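Local coordinates for NAD-dependent L-serine dehydrogenase (Pseudomonas aeruginosa, PDB 3OBB), which oxidises L-serine and methyl-L-serine with NAD(+) as a homotetrameric dehydrogenase of the 3-hydroxyisobutyrate dehydrogenase-related family, at residues S234-G239 / V290-D295; F241-M246 / L276-G281. All blocks are in the same frame, centred on the assembly; numbering follows the deposited sequence.

Both contacts lie in the helical C-terminal part of the chain, their centres about 11 Å apart, and each is partly buried. Contact 1 sets a loop against the short helix 291-294 and works through a buried tyrosine, with charged groups at its exposed margin. Contact 2 is smaller and apolar, one leucine of helix 265-279 lying against the first turn of helix 243-260, nearer the NAD(+) site. The two meet where Leu277 of 276-281 packs on Val290 and Leu293 of 290-295, CD1 of Leu277 lying 3.5 Å from CA of Val290. Helix 265-279 thus has one partner in helix 243-260 and another in helix 291-294.

Contact 1: S234-G239 / V290-D295; sequences SRDYSG and VQKLFD
Tyr237 reaches from the loop 234-239 to the start of the short helix 291-294, and its ring and hydroxyl do most of the touching. CG of Tyr237 stands anti to its own carbonyl carbon (chi1 -55°), which carries the ring out to the helix. OH of Tyr237 lies 3.2 Å from CB of Gln291 and 3.5 Å from CG of Gln291, so the polar end rests on the aliphatic base of the glutamine. The Gln291 chain then bends at chi2 (63°) and takes its amide away, the amide plane turned 56° from the phenol ring, to bond through NE2 to the carbonyl of Ala188. The phenol oxygen itself is satisfied elsewhere, by Pro223 O and Gln298 NE2.

Lys292 runs past the ring in the opposite direction, its CE 4.0 Å from CD1 of Tyr237. Its bend at chi4 turns the ammonium to Gln298 OE1. OD1 of Asp236 is 4.2 Å from NZ of Lys292, too far for a salt bridge, though the opposite charges probably attract. Within the loop, OG of Ser238 donates to the carbonyl O of Arg235 at 3.0 Å, alongside the backbone N of Ser238.

Behind helix 291-294, Val290 and Phe294 pack on helix 168-196, while Leu293 also packs on Leu273 of helix 265-279; the loop segment leads on toward helix 243-260.

Contact 2: F241-M246 / L276-G281; sequences FMAQLM and LLLKQG
Leu278 meets the first turn of helix 243-260 with a single methyl group, and the contact is entirely one of van der Waals packing. Its CD2 sits 4.0 Å from CA of Gln244 and 4.1 Å from N of Gln244, so the methyl is set against the main chain between Ala243 and Gln244. The side chains are a little farther off: CB of Ala243 is 4.5 Å from CD2 of Leu278, and CB of Gln244 is 4.4 Å from the same methyl. CG of Leu278 lies anti to its carbonyl carbon (chi1 -53°), and chi2 of -173° sets CD1 anti to CA and leaves the other branch, CD2, turned to the first turn of helix 243-260. Leu277 also points its CB toward this helix but stays farther back, and it touches Tyr282. The backbones come near, with CA of Gln244 and CA of Leu278 7.1 Å apart, which the small side chain of Ala243 probably allows.

The polar bonds at this end of the two helices include backbone bonds within each segment and others to the chain that follows helix 265-279. Met242, a selenomethionine, holds the N-cap position, and its carbonyl O accepts from N of Met246 at 3.0 Å in the opening turn. At the other helix, N of Gly281 bonds to O of Leu278 at 3.0 Å. Ala243 and Gln244 also make backbone hydrogen bonds to Arg285 and Ala283.

Around these helices, selenomethionine Met246 packs on Leu180 and Ala181 of helix 168-196, while Leu276 meets its counterpart in the third subunit. The contact therefore joins the N-terminal end of helix 243-260, whose Lys248 binds NAD(+), to the C-terminal end of helix 265-279, where positive phi at Gly281 completes a Schellman motif within the all-helical domain of this dehydrogenase family.

Contact 1: S234-G239 / V290-D295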
ATOM      1  N   SER A 234      -9.477 -14.330  21.487  1.00 35.99           N
ATOM      2  CA  SER A 234      -9.612 -14.499  22.922  1.00 36.74           C
ATOM      3  C   SER A 234      -8.945 -15.766  23.432  1.00 38.19           C
ATOM      4  O   SER A 234      -8.984 -16.044  24.626  1.00 39.04           O
ATOM      5  CB  SER A 234     -11.087 -14.439  23.351  1.00 37.22           C
ATOM      6  OG  SER A 234     -11.665 -13.162  23.056  1.00 35.38           O
ATOM      7  N   ARG A 235      -8.324 -16.535  22.536  1.00 38.41           N
ATOM      8  CA  ARG A 235      -7.581 -17.735  22.938  1.00 39.41           C
ATOM      9  C   ARG A 235      -6.267 -17.761  22.164  1.00 39.82           C
ATOM     10  O   ARG A 235      -5.843 -18.806  21.621  1.00 40.20           O
ATOM     11  CB  ARG A 235      -8.400 -19.005  22.688  1.00 39.57           C
ATOM     12  CG  ARG A 235      -8.900 -19.130  21.252  1.00 38.89           C
ATOM     13  CD  ARG A 235      -9.783 -20.371  21.069  1.00 39.37           C
ATOM     14  NE  ARG A 235      -9.988 -20.658  19.647  1.00 35.96           N
ATOM     15  CZ  ARG A 235     -11.018 -20.247  18.922  1.00 34.95           C
ATOM     16  NH1 ARG A 235     -11.992 -19.490  19.443  1.00 32.87           N
ATOM     17  NH2 ARG A 235     -11.072 -20.596  17.654  1.00 34.78           N
ATOM     18  N   ASP A 236      -5.640 -16.588  22.089  1.00 40.00           N
ATOM     19  CA  ASP A 236      -4.299 -16.467  21.554  1.00 40.42           C
ATOM     20  C   ASP A 236      -4.210 -16.883  20.078  1.00 38.36           C
ATOM     21  O   ASP A 236      -3.208 -17.463  19.645  1.00 37.81           O
ATOM     22  CB  ASP A 236      -3.348 -17.332  22.384  1.00 42.84           C
ATOM     23  CG  ASP A 236      -2.237 -16.513  23.009  1.00 49.53           C
ATOM     24  OD1 ASP A 236      -1.598 -15.699  22.262  1.00 53.33           O
ATOM     25  OD2 ASP A 236      -2.053 -16.654  24.256  1.00 54.96           O
ATOM     26  N   TYR A 237      -5.271 -16.623  19.322  1.00 36.35           N
ATOM     27  CA  TYR A 237      -5.283 -16.927  17.902  1.00 34.80           C
ATOM     28  C   TYR A 237      -4.991 -18.400  17.594  1.00 35.21           C
ATOM     29  O   TYR A 237      -4.470 -18.686  16.538  1.00 35.49           O
ATOM     30  CB  TYR A 237      -4.310 -15.982  17.159  1.00 33.40           C
ATOM     31  CG  TYR A 237      -4.646 -14.532  17.452  1.00 31.99           C
ATOM     32  CD1 TYR A 237      -3.966 -13.845  18.443  1.00 30.88           C
ATOM     33  CD2 TYR A 237      -5.699 -13.886  16.793  1.00 29.96           C
ATOM     34  CE1 TYR A 237      -4.281 -12.534  18.763  1.00 30.71           C
ATOM     35  CE2 TYR A 237      -6.016 -12.548  17.088  1.00 31.37           C
ATOM     36  CZ  TYR A 237      -5.287 -11.883  18.079  1.00 31.79           C
ATOM     37  OH  TYR A 237      -5.567 -10.582  18.415  1.00 30.70           O
ATOM     38  N   SER A 238      -5.365 -19.332  18.480  1.00 35.33           N
ATOM     39  CA  SER A 238      -5.276 -20.765  18.143  1.00 36.44           C
ATOM     40  C   SER A 238      -6.524 -21.180  17.357  1.00 36.12           C
ATOM     41  O   SER A 238      -7.612 -20.624  17.584  1.00 36.33           O
ATOM     42  CB  SER A 238      -5.194 -21.616  19.415  1.00 37.74           C
ATOM     43  OG  SER A 238      -6.348 -21.376  20.226  1.00 40.41           O
ATOM     44  N   GLY A 239      -6.371 -22.136  16.454  1.00 35.33           N
ATOM     45  CA  GLY A 239      -7.475 -22.681  15.670  1.00 35.21           C
ATOM     46  C   GLY A 239      -7.946 -21.714  14.614  1.00 34.96           C
ATOM     47  O   GLY A 239      -7.142 -20.942  14.082  1.00 34.72           O
ATOM     48  N   VAL A 290      -3.358 -11.119  12.562  1.00 30.57           N
ATOM     49  CA  VAL A 290      -2.912  -9.880  11.942  1.00 29.98           C
ATOM     50  C   VAL A 290      -3.009  -8.726  12.950  1.00 30.36           C
ATOM     51  O   VAL A 290      -2.257  -7.770  12.840  1.00 31.11           O
ATOM     52  CB  VAL A 290      -3.689  -9.626  10.601  1.00 30.42           C
ATOM     53  CG1 VAL A 290      -5.119  -9.139  10.853  1.00 26.14           C
ATOM     54  CG2 VAL A 290      -2.930  -8.690   9.659  1.00 30.32           C
ATOM     55  N   GLN A 291      -3.921  -8.839  13.932  1.00 29.50           N
ATOM     56  CA  GLN A 291      -4.032  -7.878  15.050  1.00 29.24           C
ATOM     57  C   GLN A 291      -2.681  -7.541  15.691  1.00 29.92           C
ATOM     58  O   GLN A 291      -2.453  -6.412  16.082  1.00 30.53           O
ATOM     59  CB  GLN A 291      -5.024  -8.376  16.139  1.00 29.09           C
ATOM     60  CG  GLN A 291      -5.427  -7.294  17.197  1.00 29.25           C
ATOM     61  CD  GLN A 291      -6.174  -6.113  16.574  1.00 28.34           C
ATOM     62  OE1 GLN A 291      -7.391  -6.138  16.439  1.00 28.95           O
ATOM     63  NE2 GLN A 291      -5.442  -5.076  16.199  1.00 29.46           N
ATOM     64  N   LYS A 292      -1.791  -8.529  15.786  1.00 31.32           N
ATOM     65  CA  LYS A 292      -0.499  -8.389  16.445  1.00 31.74           C
ATOM     66  C   LYS A 292       0.440  -7.379  15.748  1.00 32.93           C
ATOM     67  O   LYS A 292       1.308  -6.745  16.400  1.00 33.04           O
ATOM     68  CB  LYS A 292       0.185  -9.752  16.503  1.00 32.92           C
ATOM     69  CG  LYS A 292      -0.469 -10.748  17.468  1.00 33.78           C
ATOM     70  CD  LYS A 292       0.545 -11.835  17.849  1.00 33.25           C
ATOM     71  CE  LYS A 292      -0.067 -12.924  18.726  1.00 34.15           C
ATOM     72  NZ  LYS A 292      -0.086 -12.364  20.113  1.00 38.46           N
ATOM     73  N   LEU A 293       0.298  -7.252  14.436  1.00 31.70           N
ATOM     74  CA  LEU A 293       1.010  -6.179  13.720  1.00 32.85           C
ATOM     75  C   LEU A 293       0.755  -4.789  14.339  1.00 33.32           C
ATOM     76  O   LEU A 293       1.672  -3.959  14.429  1.00 33.41           O
ATOM     77  CB  LEU A 293       0.616  -6.172  12.237  1.00 31.68           C
ATOM     78  CG  LEU A 293       1.109  -7.354  11.382  1.00 31.77           C
ATOM     79  CD1 LEU A 293       0.764  -7.093   9.919  1.00 30.29           C
ATOM     80  CD2 LEU A 293       2.613  -7.544  11.561  1.00 30.83           C
ATOM     81  N   PHE A 294      -0.469  -4.567  14.825  1.00 33.82           N
ATOM     82  CA  PHE A 294      -0.900  -3.233  15.291  1.00 34.71           C
ATOM     83  C   PHE A 294      -0.941  -3.035  16.793  1.00 37.35           C
ATOM     84  O   PHE A 294      -0.923  -1.888  17.253  1.00 37.96           O
ATOM     85  CB  PHE A 294      -2.274  -2.901  14.708  1.00 33.85           C
ATOM     86  CG  PHE A 294      -2.372  -3.173  13.245  1.00 33.25           C
ATOM     87  CD1 PHE A 294      -3.078  -4.275  12.782  1.00 31.58           C
ATOM     88  CD2 PHE A 294      -1.728  -2.344  12.340  1.00 32.73           C
ATOM     89  CE1 PHE A 294      -3.173  -4.539  11.434  1.00 32.57           C
ATOM     90  CE2 PHE A 294      -1.800  -2.606  10.975  1.00 35.00           C
ATOM     91  CZ  PHE A 294      -2.520  -3.712  10.526  1.00 35.52           C
ATOM     92  N   ASP A 295      -1.040  -4.134  17.544  1.00 40.11           N
ATOM     93  CA  ASP A 295      -1.281  -4.094  19.006  1.00 44.11           C
ATOM     94  C   ASP A 295       0.024  -4.435  19.677  1.00 47.64           C
ATOM     95  O   ASP A 295       0.495  -5.578  19.579  1.00 47.15           O
ATOM     96  CB  ASP A 295      -2.377  -5.097  19.410  1.00 42.84           C
ATOM     97  CG  ASP A 295      -2.634  -5.172  20.930  1.00 45.69           C
ATOM     98  OD1 ASP A 295      -3.449  -6.080  21.289  1.00 46.40           O
ATOM     99  OD2 ASP A 295      -2.089  -4.361  21.754  1.00 41.45           O
TER

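Contact 2: F241-M246 / L276-G281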
ATOM      1  N   PHE A 241      -8.875 -20.135  11.199  1.00 35.60           N
ATOM      2  CA  PHE A 241      -8.539 -20.285   9.793  1.00 35.27           C
ATOM      3  C   PHE A 241      -7.122 -19.753   9.633  1.00 35.51           C
ATOM      4  O   PHE A 241      -6.879 -18.561   9.791  1.00 34.70           O
ATOM      5  CB  PHE A 241      -9.570 -19.504   8.964  1.00 34.07           C
ATOM      6  CG  PHE A 241      -9.252 -19.411   7.481  1.00 33.78           C
ATOM      7  CD1 PHE A 241      -9.095 -18.184   6.882  1.00 30.47           C
ATOM      8  CD2 PHE A 241      -9.133 -20.556   6.692  1.00 34.95           C
ATOM      9  CE1 PHE A 241      -8.825 -18.081   5.460  1.00 32.51           C
ATOM     10  CE2 PHE A 241      -8.875 -20.455   5.320  1.00 35.07           C
ATOM     11  CZ  PHE A 241      -8.716 -19.191   4.718  1.00 30.63           C
HETATM   12  N   MSE A 242      -6.188 -20.649   9.334  1.00 36.41           N
HETATM   13  CA  MSE A 242      -4.770 -20.333   9.409  1.00 37.85           C
HETATM   14  C   MSE A 242      -4.396 -19.163   8.517  1.00 35.13           C
HETATM   15  O   MSE A 242      -4.847 -19.064   7.375  1.00 34.17           O
HETATM   16  CB  MSE A 242      -3.928 -21.524   8.948  1.00 38.30           C
HETATM   17  CG  MSE A 242      -4.167 -22.816   9.679  1.00 42.37           C
HETATM   18 SE   MSE A 242      -2.717 -24.112   9.341  0.75 49.11          SE
HETATM   19  CE  MSE A 242      -2.232 -23.813   7.532  1.00 44.05           C
ATOM     20  N   ALA A 243      -3.520 -18.318   9.034  1.00 34.14           N
ATOM     21  CA  ALA A 243      -2.945 -17.215   8.272  1.00 33.38           C
ATOM     22  C   ALA A 243      -2.320 -17.707   6.973  1.00 33.53           C
ATOM     23  O   ALA A 243      -2.367 -17.015   5.943  1.00 33.09           O
ATOM     24  CB  ALA A 243      -1.879 -16.472   9.142  1.00 32.90           C
ATOM     25  N   GLN A 244      -1.707 -18.891   7.023  1.00 33.70           N
ATOM     26  CA  GLN A 244      -1.026 -19.438   5.842  1.00 34.50           C
ATOM     27  C   GLN A 244      -2.032 -19.712   4.730  1.00 34.03           C
ATOM     28  O   GLN A 244      -1.751 -19.426   3.557  1.00 34.24           O
ATOM     29  CB  GLN A 244      -0.237 -20.699   6.184  1.00 34.64           C
ATOM     30  CG  GLN A 244       0.555 -21.257   5.018  1.00 37.12           C
ATOM     31  CD  GLN A 244       1.356 -22.509   5.430  1.00 38.96           C
ATOM     32  OE1 GLN A 244       1.076 -23.127   6.466  1.00 39.42           O
ATOM     33  NE2 GLN A 244       2.322 -22.894   4.603  1.00 38.67           N
ATOM     34  N   LEU A 245      -3.204 -20.233   5.106  1.00 33.39           N
ATOM     35  CA  LEU A 245      -4.310 -20.451   4.168  1.00 34.01           C
ATOM     36  C   LEU A 245      -4.908 -19.148   3.610  1.00 33.82           C
ATOM     37  O   LEU A 245      -5.207 -19.054   2.400  1.00 33.46           O
ATOM     38  CB  LEU A 245      -5.418 -21.277   4.823  1.00 34.72           C
ATOM     39  CG  LEU A 245      -5.076 -22.737   5.142  1.00 36.82           C
ATOM     40  CD1 LEU A 245      -6.258 -23.414   5.863  1.00 37.91           C
ATOM     41  CD2 LEU A 245      -4.673 -23.501   3.872  1.00 35.03           C
HETATM   42  N   MSE A 246      -5.101 -18.151   4.476  1.00 32.96           N
HETATM   43  CA  MSE A 246      -5.462 -16.828   3.983  1.00 32.52           C
HETATM   44  C   MSE A 246      -4.416 -16.292   2.972  1.00 32.73           C
HETATM   45  O   MSE A 246      -4.791 -15.728   1.946  1.00 32.77           O
HETATM   46  CB  MSE A 246      -5.654 -15.844   5.141  1.00 32.60           C
HETATM   47  CG  MSE A 246      -5.992 -14.424   4.672  1.00 34.87           C
HETATM   48 SE   MSE A 246      -7.563 -14.425   3.472  0.90 44.71          SE
HETATM   49  CE  MSE A 246      -8.789 -14.179   4.926  1.00 32.91           C
ATOM     50  N   LEU A 276       4.317 -10.954   5.965  1.00 31.68           N
ATOM     51  CA  LEU A 276       5.038 -10.468   7.151  1.00 32.47           C
ATOM     52  C   LEU A 276       4.701 -11.338   8.351  1.00 32.07           C
ATOM     53  O   LEU A 276       5.560 -11.696   9.110  1.00 32.15           O
ATOM     54  CB  LEU A 276       4.613  -9.028   7.444  1.00 32.60           C
ATOM     55  CG  LEU A 276       5.531  -7.846   7.078  1.00 36.24           C
ATOM     56  CD1 LEU A 276       6.450  -8.047   5.850  1.00 36.02           C
ATOM     57  CD2 LEU A 276       4.799  -6.480   7.059  1.00 32.10           C
ATOM     58  N   LEU A 277       3.435 -11.697   8.497  1.00 31.31           N
ATOM     59  CA  LEU A 277       3.010 -12.589   9.575  1.00 31.98           C
ATOM     60  C   LEU A 277       3.696 -13.936   9.469  1.00 32.87           C
ATOM     61  O   LEU A 277       4.050 -14.523  10.491  1.00 33.64           O
ATOM     62  CB  LEU A 277       1.484 -12.775   9.577  1.00 30.73           C
ATOM     63  CG  LEU A 277       0.713 -11.552  10.082  1.00 32.64           C
ATOM     64  CD1 LEU A 277      -0.772 -11.791   9.886  1.00 34.34           C
ATOM     65  CD2 LEU A 277       1.071 -11.259  11.562  1.00 31.85           C
ATOM     66  N   LEU A 278       3.898 -14.403   8.238  1.00 32.88           N
ATOM     67  CA  LEU A 278       4.559 -15.681   7.996  1.00 34.89           C
ATOM     68  C   LEU A 278       6.027 -15.629   8.405  1.00 35.77           C
ATOM     69  O   LEU A 278       6.502 -16.556   9.083  1.00 34.98           O
ATOM     70  CB  LEU A 278       4.399 -16.154   6.548  1.00 34.63           C
ATOM     71  CG  LEU A 278       2.982 -16.234   5.917  1.00 36.68           C
ATOM     72  CD1 LEU A 278       3.034 -16.885   4.518  1.00 39.24           C
ATOM     73  CD2 LEU A 278       1.904 -16.918   6.760  1.00 33.17           C
ATOM     74  N   LYS A 279       6.729 -14.544   8.028  1.00 35.75           N
ATOM     75  CA  LYS A 279       8.116 -14.378   8.446  1.00 37.74           C
ATOM     76  C   LYS A 279       8.186 -14.457   9.972  1.00 37.89           C
ATOM     77  O   LYS A 279       9.148 -14.987  10.507  1.00 39.53           O
ATOM     78  CB  LYS A 279       8.767 -13.053   7.966  1.00 37.92           C
ATOM     79  CG  LYS A 279       8.637 -12.612   6.447  1.00 42.53           C
ATOM     80  CD  LYS A 279       8.734 -13.739   5.376  1.00 47.92           C
ATOM     81  CE  LYS A 279      10.151 -13.972   4.899  1.00 50.23           C
ATOM     82  NZ  LYS A 279      10.384 -15.440   4.656  1.00 54.40           N
ATOM     83  N   GLN A 280       7.164 -13.936  10.654  1.00 36.76           N
ATOM     84  CA  GLN A 280       7.120 -13.900  12.115  1.00 38.42           C
ATOM     85  C   GLN A 280       6.773 -15.233  12.809  1.00 38.37           C
ATOM     86  O   GLN A 280       6.857 -15.326  14.022  1.00 39.83           O
ATOM     87  CB  GLN A 280       6.179 -12.788  12.615  1.00 37.31           C
ATOM     88  CG  GLN A 280       6.755 -11.378  12.464  1.00 37.84           C
ATOM     89  CD  GLN A 280       5.694 -10.248  12.613  1.00 38.54           C
ATOM     90  OE1 GLN A 280       5.905  -9.124  12.146  1.00 41.28           O
ATOM     91  NE2 GLN A 280       4.552 -10.564  13.213  1.00 38.19           N
ATOM     92  N   GLY A 281       6.416 -16.257  12.052  1.00 37.22           N
ATOM     93  CA  GLY A 281       6.152 -17.561  12.628  1.00 36.90           C
ATOM     94  C   GLY A 281       4.695 -17.889  12.875  1.00 36.42           C
ATOM     95  O   GLY A 281       4.390 -18.895  13.557  1.00 36.41           O
TER